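Long-range contacts in threonine--tRNA ligase catalytic subunit (Aeropyrum pernix, PDB 3A32), which probably activates L-threonine with ATP and attaches it to its cognate tRNA, but lacks the domain that would remove mischarged serine: residues P109-Y114 against Q162-I167; G140-Y145 against R158-D163; G279-D284 against Y307-A312. All blocks are in the same frame, centred on the assembly; numbering follows the deposited sequence.

All three contacts lie in the class II catalytic core and converge on one sheet, in which strands 134-143, 159-170, 306-316 and 273-284 are neighbours in that order. Contact 2 pairs the first two of these strands and contact 3 the last two, while contact 1 sets the start of the helix 112-126 region against strand 159-170. Contacts 1 and 2 share Q162 and D163 and have centres about 10 Å apart; contacts 1 and 3 are also about 10 Å apart, contacts 2 and 3 about 17 Å. Along the chain, contact 3 follows the other two. Contacts 1 and 3 meet at the zinc ion, to which C112, H166 and H310 come from three separate elements.

Contact 1 (P109-Y114 against Q162-I167); sequences PMNCPY and QDDAHI. With ZN (zinc ion), chain G.
Water 1 is held between N111, Q162 and D164, and its three bonds tie the two segments together where their side chains meet. It accepts from the backbone N of N111 at 2.9 Å and donates to OE1 of Q162 and to OD2 of D164, the last at 2.6 Å. The N111 and D164 side chains run alongside each other with opposite headings, their amide and carboxylate planes 46° apart. The other carboxylate oxygen of D164, OD1, receives a 2.6 Å bond from water 2, which is itself a zinc ligand, so D164 acts as a second-shell group that orients this water. The zinc ion joins the segments directly: SG of C112 binds it at 2.3 Å and NE2 of H166 at 2.0 Å, with an SG-zinc-NE2 angle of 107°. ND1 of H310 and water 2, the latter 2.0 Å from the zinc ion, complete four ligands in a distorted tetrahedron. Such a Cys-His-His site in the class II core is characteristic of threonyl-tRNA synthetases, where relatives use the metal to select threonine; the water is consistent with a position that substrate could take over. C112 brings its sulfur in with chi1 at -20°, nearly eclipsing the backbone N, which suggests that metal binding holds it off a staggered position. Its CB lies 3.4 Å from NE2 of H166, approaching that ring obliquely. H166 reaches out from strand 159-170, and its second nitrogen, ND1, is hydrogen-bonded to ND1 of H115, so a bond and a metal together fix the rotation of the ring. On the other flank of the helical segment, P113 packs on L81 and F82 of helix 80-84.

Contact 2 (G140-Y145 against R158-D163); sequences GRVHRY and RGFTQD
G140 opens the antiparallel pairing opposite Q162: its N donates to Q162 O at 3.0 Å and its O accepts from Q162 N, while CG2 of T161 lies 3.2 Å from the same G140 O. R141, a non-hydrogen-bonded partner of T161, sends its guanidinium elsewhere, to a salt bridge with E72 of the second subunit. V142 forms the next hydrogen-bonded pair, with F160; the V142 N to F160 O bond is nearly straight at 173°. V142 also places CG2 over the F160 face, 3.8 Å from the centroid, a CH-pi contact. The ring gets there because CG of F160 stands between its own backbone N and carbonyl carbon (chi1 58°). H143 lays CD2 3.5 Å from CA of G159, where any side chain would collide with the imidazole. R144 donates its N to R158 O, and its extended chain runs past F160, whose CZ meets one guanidinium face while the planes stand 87° apart; NE is held by P109 O. An alanine in place of F160 would probably leave V142 CG2 without its ring and one face of the R144 guanidinium without its support. These two strands and the loop between them have the form of class II motif 2, whose loop in relatives contacts ATP and the tRNA acceptor end. NH2 of R144 and NE2 of Q162 are both donors, 3.6 Å apart and not bonded to each other; water 3 accepts from both, weakly from R144, which implies that two like groups coexist here by sharing an acceptor.

Contact 3 (G279-D284 against Y307-A312); sequences GTIQFD and YIIHRA. With ZN (zinc ion), chain G.
The F283 ring carries CG1 of I309 over the centre of one face, 4.0 Å from the centroid, and meets Y307 at its edge, where CE1 lies 3.7 Å from Y307 CB. The H310 ring is approached at its edge, in plane, by Q282 O and by the carboxylate of D284. There NE2 of H310 donates to the anti lone pair of D284 OD2, at 2.6 Å and 176°, with the donor ring and carboxylate planes 30° apart. Through its other nitrogen, ND1, the imidazole binds the zinc ion at 2.1 Å. D284 is thus a second-shell residue that fixes the ring rotation and would probably strengthen the ligand by polarising it; its OD1 caps L287 N ahead of a helix. The two strands are antiparallel neighbours in the central sheet of the class II core, and strand 306-316 with the following helix 317-327 has the form of motif 3. Q282 and H310 are a hydrogen-bonded pair, Q282 N giving 2.8 Å to H310 O and H310 N giving 2.7 Å to Q282 O. The Q282 chain bends at chi2 (79°), which brings NE2 back to F283 O at 2.8 Å. On the face away from the metal, CG2 of I281 touches CG2 of I309 at 3.5 Å, and V178 and V181 of helix 174-191 pack against I281.

Contact 1 (P109-Y114 against Q162-I167)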
loop_
_atom_site.group_PDB
_atom_site.type_symbol
_atom_site.label_atom_id
_atom_site.label_comp_id
_atom_site.label_asym_id
_atom_site.label_seq_id
_atom_site.Cartn_x
_atom_site.Cartn_y
_atom_site.Cartn_z
ATOM N N PRO A 109 -5.583 -16.070 -8.134
ATOM C CA PRO A 109 -6.788 -15.450 -8.730
ATOM C C PRO A 109 -7.792 -14.933 -7.690
ATOM O O PRO A 109 -8.682 -14.139 -8.026
ATOM C CB PRO A 109 -7.402 -16.615 -9.541
ATOM C CG PRO A 109 -7.019 -17.867 -8.769
ATOM C CD PRO A 109 -5.784 -17.524 -7.908
ATOM N N MET A 110 -7.656 -15.374 -6.435
ATOM C CA MET A 110 -8.545 -14.929 -5.368
ATOM C C MET A 110 -7.815 -14.983 -4.052
ATOM O O MET A 110 -6.900 -15.804 -3.906
ATOM C CB MET A 110 -9.779 -15.842 -5.310
ATOM C CG MET A 110 -9.500 -17.333 -5.042
ATOM S SD MET A 110 -10.901 -18.431 -5.569
ATOM C CE MET A 110 -12.157 -17.199 -6.026
ATOM N N ASN A 111 -8.210 -14.133 -3.093
ATOM C CA ASN A 111 -7.516 -14.070 -1.764
ATOM C C ASN A 111 -8.089 -14.999 -0.730
ATOM O O ASN A 111 -7.433 -15.285 0.280
ATOM C CB ASN A 111 -7.521 -12.673 -1.164
ATOM C CG ASN A 111 -7.057 -11.612 -2.129
ATOM O OD1 ASN A 111 -7.799 -10.688 -2.468
ATOM N ND2 ASN A 111 -5.840 -11.723 -2.568
ATOM N N CYS A 112 -9.316 -15.465 -0.975
ATOM C CA CYS A 112 -10.085 -16.317 -0.026
ATOM C C CYS A 112 -9.361 -17.435 0.733
ATOM O O CYS A 112 -9.501 -17.501 1.957
ATOM C CB CYS A 112 -11.367 -16.908 -0.698
ATOM S SG CYS A 112 -11.935 -16.022 -2.198
ATOM N N PRO A 113 -8.718 -18.393 0.011
ATOM C CA PRO A 113 -7.987 -19.486 0.662
ATOM C C PRO A 113 -6.859 -18.990 1.565
ATOM O O PRO A 113 -6.653 -19.560 2.649
ATOM C CB PRO A 113 -7.431 -20.297 -0.524
ATOM C CG PRO A 113 -8.376 -19.985 -1.700
ATOM C CD PRO A 113 -8.770 -18.546 -1.459
ATOM N N TYR A 114 -6.158 -17.929 1.150
ATOM C CA TYR A 114 -5.120 -17.335 2.018
ATOM C C TYR A 114 -5.742 -16.758 3.291
ATOM O O TYR A 114 -5.261 -17.032 4.374
ATOM C CB TYR A 114 -4.226 -16.331 1.271
ATOM C CG TYR A 114 -2.979 -16.955 0.576
ATOM C CD1 TYR A 114 -2.668 -16.671 -0.753
ATOM C CD2 TYR A 114 -2.095 -17.767 1.272
ATOM C CE1 TYR A 114 -1.545 -17.200 -1.383
ATOM C CE2 TYR A 114 -0.943 -18.281 0.653
ATOM C CZ TYR A 114 -0.683 -18.004 -0.659
ATOM O OH TYR A 114 0.443 -18.540 -1.264
ATOM N N GLN A 162 -8.943 -5.732 -5.682
ATOM C CA GLN A 162 -10.268 -5.829 -5.032
ATOM C C GLN A 162 -10.100 -5.258 -3.620
ATOM O O GLN A 162 -9.048 -5.440 -3.029
ATOM C CB GLN A 162 -10.650 -7.290 -4.827
ATOM C CG GLN A 162 -10.914 -8.078 -6.069
ATOM C CD GLN A 162 -10.847 -9.563 -5.865
ATOM O OE1 GLN A 162 -10.019 -10.080 -5.122
ATOM N NE2 GLN A 162 -11.722 -10.278 -6.548
ATOM N N ASP A 163 -11.124 -4.547 -3.114
ATOM C CA ASP A 163 -11.249 -4.264 -1.682
ATOM C C ASP A 163 -11.966 -5.483 -1.031
ATOM O O ASP A 163 -13.150 -5.444 -0.662
ATOM C CB ASP A 163 -12.048 -2.944 -1.441
ATOM C CG ASP A 163 -13.443 -2.931 -2.138
ATOM O OD1 ASP A 163 -13.577 -3.495 -3.254
ATOM O OD2 ASP A 163 -14.410 -2.339 -1.581
ATOM N N ASP A 164 -11.200 -6.542 -0.873
ATOM C CA ASP A 164 -11.684 -7.858 -0.560
ATOM C C ASP A 164 -11.710 -8.086 0.952
ATOM O O ASP A 164 -10.764 -7.714 1.646
ATOM C CB ASP A 164 -10.722 -8.866 -1.219
ATOM C CG ASP A 164 -11.329 -10.259 -1.373
ATOM O OD1 ASP A 164 -12.579 -10.386 -1.367
ATOM O OD2 ASP A 164 -10.541 -11.224 -1.539
ATOM N N ALA A 165 -12.746 -8.764 1.463
ATOM C CA ALA A 165 -12.742 -9.142 2.865
ATOM C C ALA A 165 -13.479 -10.445 3.008
ATOM O O ALA A 165 -14.284 -10.810 2.137
ATOM C CB ALA A 165 -13.371 -8.044 3.724
ATOM N N HIS A 166 -13.160 -11.164 4.068
ATOM C CA HIS A 166 -13.838 -12.373 4.437
ATOM C C HIS A 166 -14.292 -12.299 5.885
ATOM O O HIS A 166 -13.578 -11.785 6.762
ATOM C CB HIS A 166 -12.960 -13.604 4.122
ATOM C CG HIS A 166 -12.732 -13.762 2.654
ATOM N ND1 HIS A 166 -11.689 -13.148 2.000
ATOM C CD2 HIS A 166 -13.495 -14.324 1.693
ATOM C CE1 HIS A 166 -11.775 -13.381 0.707
ATOM N NE2 HIS A 166 -12.860 -14.098 0.492
ATOM N N ILE A 167 -15.510 -12.777 6.116
ATOM C CA ILE A 167 -16.123 -12.698 7.416
ATOM C C ILE A 167 -16.627 -14.070 7.823
ATOM O O ILE A 167 -17.371 -14.728 7.086
ATOM C CB ILE A 167 -17.293 -11.689 7.416
ATOM C CG1 ILE A 167 -16.841 -10.368 6.826
ATOM C CG2 ILE A 167 -17.907 -11.491 8.859
ATOM C CD1 ILE A 167 -17.823 -9.238 7.156
HETATM ZN ZN ZN G . -13.421 -14.499 -1.369
HETATM O O HOH W 1 -10.551 -12.542 -3.807
HETATM O O HOH W 2 -13.654 -12.626 -2.096
#

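Contact 2 (G140-Y145 against R158-D163)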
loop_
_atom_site.group_PDB
_atom_site.type_symbol
_atom_site.label_atom_id
_atom_site.label_comp_id
_atom_site.label_asym_id
_atom_site.label_seq_id
_atom_site.Cartn_x
_atom_site.Cartn_y
_atom_site.Cartn_z
ATOM N N GLY A 140 -6.292 -6.356 -2.346
ATOM C CA GLY A 140 -5.644 -7.590 -2.852
ATOM C C GLY A 140 -5.416 -7.571 -4.340
ATOM O O GLY A 140 -6.216 -6.993 -5.066
ATOM N N ARG A 141 -4.359 -8.224 -4.807
ATOM C CA ARG A 141 -3.979 -8.203 -6.256
ATOM C C ARG A 141 -4.127 -9.593 -6.860
ATOM O O ARG A 141 -3.447 -10.526 -6.432
ATOM C CB ARG A 141 -2.547 -7.719 -6.432
ATOM C CG ARG A 141 -2.362 -6.306 -5.905
ATOM C CD ARG A 141 -0.928 -6.002 -5.558
ATOM N NE ARG A 141 -0.807 -4.554 -5.397
ATOM C CZ ARG A 141 -0.889 -3.963 -4.217
ATOM N NH1 ARG A 141 -1.035 -4.708 -3.126
ATOM N NH2 ARG A 141 -0.830 -2.658 -4.142
ATOM N N VAL A 142 -5.047 -9.711 -7.824
ATOM C CA VAL A 142 -5.491 -10.982 -8.355
ATOM C C VAL A 142 -5.304 -11.024 -9.861
ATOM O O VAL A 142 -5.314 -9.997 -10.532
ATOM C CB VAL A 142 -6.943 -11.354 -7.897
ATOM C CG1 VAL A 142 -7.011 -11.504 -6.363
ATOM C CG2 VAL A 142 -7.979 -10.347 -8.358
ATOM N N HIS A 143 -5.037 -12.203 -10.389
ATOM C CA HIS A 143 -4.767 -12.329 -11.803
ATOM C C HIS A 143 -5.564 -13.509 -12.337
ATOM O O HIS A 143 -5.598 -14.569 -11.718
ATOM C CB HIS A 143 -3.298 -12.566 -12.092
ATOM C CG HIS A 143 -2.440 -11.406 -11.758
ATOM N ND1 HIS A 143 -2.017 -11.139 -10.465
ATOM C CD2 HIS A 143 -1.939 -10.429 -12.536
ATOM C CE1 HIS A 143 -1.299 -10.031 -10.471
ATOM N NE2 HIS A 143 -1.263 -9.567 -11.706
ATOM N N ARG A 144 -6.170 -13.304 -13.498
ATOM C CA ARG A 144 -7.112 -14.277 -14.055
ATOM C C ARG A 144 -6.933 -14.294 -15.563
ATOM O O ARG A 144 -6.622 -13.261 -16.164
ATOM C CB ARG A 144 -8.536 -13.869 -13.688
ATOM C CG ARG A 144 -8.770 -13.998 -12.220
ATOM C CD ARG A 144 -10.144 -13.571 -11.847
ATOM N NE ARG A 144 -10.304 -13.648 -10.387
ATOM C CZ ARG A 144 -11.412 -13.285 -9.746
ATOM N NH1 ARG A 144 -12.450 -12.864 -10.442
ATOM N NH2 ARG A 144 -11.494 -13.336 -8.415
ATOM N N TYR A 145 -7.107 -15.468 -16.158
ATOM C CA TYR A 145 -7.056 -15.573 -17.636
ATOM C C TYR A 145 -8.191 -14.776 -18.217
ATOM O O TYR A 145 -9.299 -14.982 -17.820
ATOM C CB TYR A 145 -7.157 -17.028 -18.128
ATOM C CG TYR A 145 -7.321 -17.099 -19.644
ATOM C CD1 TYR A 145 -6.309 -16.650 -20.484
ATOM C CD2 TYR A 145 -8.521 -17.540 -20.229
ATOM C CE1 TYR A 145 -6.449 -16.652 -21.853
ATOM C CE2 TYR A 145 -8.669 -17.561 -21.618
ATOM C CZ TYR A 145 -7.605 -17.118 -22.420
ATOM O OH TYR A 145 -7.703 -17.107 -23.813
ATOM N N ARG A 158 -6.537 -8.580 -17.018
ATOM C CA ARG A 158 -5.866 -9.770 -16.533
ATOM C C ARG A 158 -5.296 -9.682 -15.108
ATOM O O ARG A 158 -5.041 -10.699 -14.486
ATOM C CB ARG A 158 -4.736 -10.118 -17.512
ATOM C CG ARG A 158 -5.266 -10.730 -18.817
ATOM C CD ARG A 158 -4.211 -10.850 -19.914
ATOM N NE ARG A 158 -4.889 -11.428 -21.066
ATOM C CZ ARG A 158 -4.435 -11.422 -22.309
ATOM N NH1 ARG A 158 -3.261 -10.863 -22.639
ATOM N NH2 ARG A 158 -5.148 -12.029 -23.212
ATOM N N GLY A 159 -5.036 -8.478 -14.616
ATOM C CA GLY A 159 -4.568 -8.281 -13.236
ATOM C C GLY A 159 -5.265 -7.065 -12.679
ATOM O O GLY A 159 -5.326 -6.027 -13.346
ATOM N N PHE A 160 -5.834 -7.195 -11.481
ATOM C CA PHE A 160 -6.580 -6.105 -10.899
ATOM C C PHE A 160 -6.598 -6.182 -9.369
ATOM O O PHE A 160 -6.084 -7.117 -8.779
ATOM C CB PHE A 160 -8.045 -6.006 -11.492
ATOM C CG PHE A 160 -8.885 -7.255 -11.308
ATOM C CD1 PHE A 160 -9.829 -7.335 -10.283
ATOM C CD2 PHE A 160 -8.710 -8.367 -12.147
ATOM C CE1 PHE A 160 -10.594 -8.515 -10.065
ATOM C CE2 PHE A 160 -9.493 -9.538 -11.959
ATOM C CZ PHE A 160 -10.423 -9.615 -10.903
ATOM N N THR A 161 -7.238 -5.196 -8.751
ATOM C CA THR A 161 -7.254 -5.049 -7.316
ATOM C C THR A 161 -8.706 -5.094 -6.829
ATOM O O THR A 161 -9.583 -4.571 -7.497
ATOM C CB THR A 161 -6.481 -3.754 -6.938
ATOM O OG1 THR A 161 -5.363 -3.575 -7.858
ATOM C CG2 THR A 161 -5.942 -3.837 -5.474
ATOM N N GLN A 162 -8.943 -5.732 -5.682
ATOM C CA GLN A 162 -10.268 -5.829 -5.032
ATOM C C GLN A 162 -10.100 -5.258 -3.620
ATOM O O GLN A 162 -9.048 -5.440 -3.029
ATOM C CB GLN A 162 -10.650 -7.290 -4.827
ATOM C CG GLN A 162 -10.914 -8.078 -6.069
ATOM C CD GLN A 162 -10.847 -9.563 -5.865
ATOM O OE1 GLN A 162 -10.019 -10.080 -5.122
ATOM N NE2 GLN A 162 -11.722 -10.278 -6.548
ATOM N N ASP A 163 -11.124 -4.547 -3.114
ATOM C CA ASP A 163 -11.249 -4.264 -1.682
ATOM C C ASP A 163 -11.966 -5.483 -1.031
ATOM O O ASP A 163 -13.150 -5.444 -0.662
ATOM C CB ASP A 163 -12.048 -2.944 -1.441
ATOM C CG ASP A 163 -13.443 -2.931 -2.138
ATOM O OD1 ASP A 163 -13.577 -3.495 -3.254
ATOM O OD2 ASP A 163 -14.410 -2.339 -1.581
HETATM O O HOH W 3 -12.332 -12.973 -5.694
#

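Contact 3 (G279-D284 against Y307-A312)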
loop_
_atom_site.group_PDB
_atom_site.type_symbol
_atom_site.label_atom_id
_atom_site.label_comp_id
_atom_site.label_asym_id
_atom_site.label_seq_id
_atom_site.Cartn_x
_atom_site.Cartn_y
_atom_site.Cartn_z
ATOM N N GLY A 279 -19.877 -3.661 -5.421
ATOM C CA GLY A 279 -19.440 -4.845 -4.676
ATOM C C GLY A 279 -20.589 -5.839 -4.471
ATOM O O GLY A 279 -21.679 -5.641 -5.011
ATOM N N THR A 280 -20.339 -6.879 -3.685
ATOM C CA THR A 280 -21.251 -7.978 -3.441
ATOM C C THR A 280 -21.054 -8.457 -2.002
ATOM O O THR A 280 -19.987 -8.245 -1.412
ATOM C CB THR A 280 -21.005 -9.176 -4.443
ATOM O OG1 THR A 280 -21.257 -8.713 -5.782
ATOM C CG2 THR A 280 -22.003 -10.291 -4.238
ATOM N N ILE A 281 -22.100 -9.050 -1.431
ATOM C CA ILE A 281 -21.983 -9.855 -0.226
ATOM C C ILE A 281 -22.374 -11.272 -0.624
ATOM O O ILE A 281 -23.540 -11.519 -0.932
ATOM C CB ILE A 281 -22.895 -9.363 0.966
ATOM C CG1 ILE A 281 -22.614 -7.902 1.284
ATOM C CG2 ILE A 281 -22.692 -10.241 2.229
ATOM C CD1 ILE A 281 -23.601 -7.311 2.234
ATOM N N GLN A 282 -21.404 -12.188 -0.542
ATOM C CA GLN A 282 -21.531 -13.562 -1.003
ATOM C C GLN A 282 -21.225 -14.632 0.079
ATOM O O GLN A 282 -20.088 -14.796 0.519
ATOM C CB GLN A 282 -20.596 -13.748 -2.209
ATOM C CG GLN A 282 -20.495 -15.189 -2.692
ATOM C CD GLN A 282 -21.698 -15.578 -3.533
ATOM O OE1 GLN A 282 -21.913 -15.011 -4.605
ATOM N NE2 GLN A 282 -22.479 -16.572 -3.059
ATOM N N PHE A 283 -22.268 -15.315 0.522
ATOM C CA PHE A 283 -22.195 -16.564 1.270
ATOM C C PHE A 283 -21.611 -17.750 0.518
ATOM O O PHE A 283 -21.730 -17.882 -0.711
ATOM C CB PHE A 283 -23.602 -16.947 1.725
ATOM C CG PHE A 283 -24.154 -16.026 2.766
ATOM C CD1 PHE A 283 -24.138 -16.392 4.114
ATOM C CD2 PHE A 283 -24.674 -14.780 2.404
ATOM C CE1 PHE A 283 -24.631 -15.512 5.094
ATOM C CE2 PHE A 283 -25.187 -13.917 3.355
ATOM C CZ PHE A 283 -25.163 -14.268 4.710
ATOM N N ASP A 284 -21.056 -18.653 1.302
ATOM C CA ASP A 284 -20.269 -19.730 0.796
ATOM C C ASP A 284 -20.463 -20.916 1.732
ATOM O O ASP A 284 -20.179 -20.829 2.945
ATOM C CB ASP A 284 -18.808 -19.295 0.688
ATOM C CG ASP A 284 -17.993 -20.202 -0.201
ATOM O OD1 ASP A 284 -18.191 -21.451 -0.117
ATOM O OD2 ASP A 284 -17.147 -19.664 -0.974
ATOM N N TYR A 307 -21.627 -18.643 9.464
ATOM C CA TYR A 307 -21.595 -18.335 8.028
ATOM C C TYR A 307 -20.248 -17.796 7.597
ATOM O O TYR A 307 -19.576 -17.105 8.367
ATOM C CB TYR A 307 -22.725 -17.332 7.658
ATOM C CG TYR A 307 -24.097 -17.905 7.975
ATOM C CD1 TYR A 307 -24.757 -18.739 7.061
ATOM C CD2 TYR A 307 -24.693 -17.684 9.227
ATOM C CE1 TYR A 307 -25.976 -19.305 7.376
ATOM C CE2 TYR A 307 -25.912 -18.235 9.548
ATOM C CZ TYR A 307 -26.545 -19.054 8.613
ATOM O OH TYR A 307 -27.761 -19.610 8.931
ATOM N N ILE A 308 -19.886 -18.114 6.354
ATOM C CA ILE A 308 -18.684 -17.637 5.698
ATOM C C ILE A 308 -19.094 -16.670 4.568
ATOM O O ILE A 308 -19.937 -16.988 3.696
ATOM C CB ILE A 308 -17.835 -18.805 5.154
ATOM C CG1 ILE A 308 -16.994 -19.461 6.243
ATOM C CG2 ILE A 308 -16.824 -18.288 4.143
ATOM C CD1 ILE A 308 -17.727 -20.180 7.410
ATOM N N ILE A 309 -18.519 -15.472 4.604
ATOM C CA ILE A 309 -18.904 -14.460 3.660
ATOM C C ILE A 309 -17.670 -13.901 2.938
ATOM O O ILE A 309 -16.653 -13.616 3.564
ATOM C CB ILE A 309 -19.727 -13.320 4.363
ATOM C CG1 ILE A 309 -21.061 -13.857 4.869
ATOM C CG2 ILE A 309 -19.925 -12.111 3.420
ATOM C CD1 ILE A 309 -21.849 -12.925 5.779
ATOM N N HIS A 310 -17.784 -13.792 1.623
ATOM C CA HIS A 310 -16.911 -12.973 0.779
ATOM C C HIS A 310 -17.635 -11.643 0.604
ATOM O O HIS A 310 -18.838 -11.647 0.361
ATOM C CB HIS A 310 -16.855 -13.534 -0.643
ATOM C CG HIS A 310 -16.506 -14.989 -0.748
ATOM N ND1 HIS A 310 -15.249 -15.420 -1.100
ATOM C CD2 HIS A 310 -17.267 -16.108 -0.621
ATOM C CE1 HIS A 310 -15.243 -16.739 -1.175
ATOM N NE2 HIS A 310 -16.460 -17.179 -0.900
ATOM N N ARG A 311 -16.934 -10.510 0.691
ATOM C CA ARG A 311 -17.584 -9.222 0.419
ATOM C C ARG A 311 -16.618 -8.206 -0.155
ATOM O O ARG A 311 -15.476 -8.169 0.248
ATOM C CB ARG A 311 -18.276 -8.675 1.678
ATOM C CG ARG A 311 -17.431 -8.556 2.962
ATOM C CD ARG A 311 -17.003 -7.106 3.279
ATOM N NE ARG A 311 -15.938 -6.547 2.432
ATOM C CZ ARG A 311 -15.452 -5.305 2.560
ATOM N NH1 ARG A 311 -15.918 -4.485 3.513
ATOM N NH2 ARG A 311 -14.488 -4.880 1.748
ATOM N N ALA A 312 -17.053 -7.389 -1.111
ATOM C CA ALA A 312 -16.302 -6.191 -1.483
ATOM C C ALA A 312 -17.303 -5.056 -1.501
ATOM O O ALA A 312 -18.467 -5.313 -1.722
ATOM C CB ALA A 312 -15.634 -6.370 -2.857
HETATM ZN ZN ZN G . -13.421 -14.499 -1.369
HETATM O O HOH W 4 -21.712 -19.620 4.875
HETATM O O HOH W 2 -13.654 -12.626 -2.096
#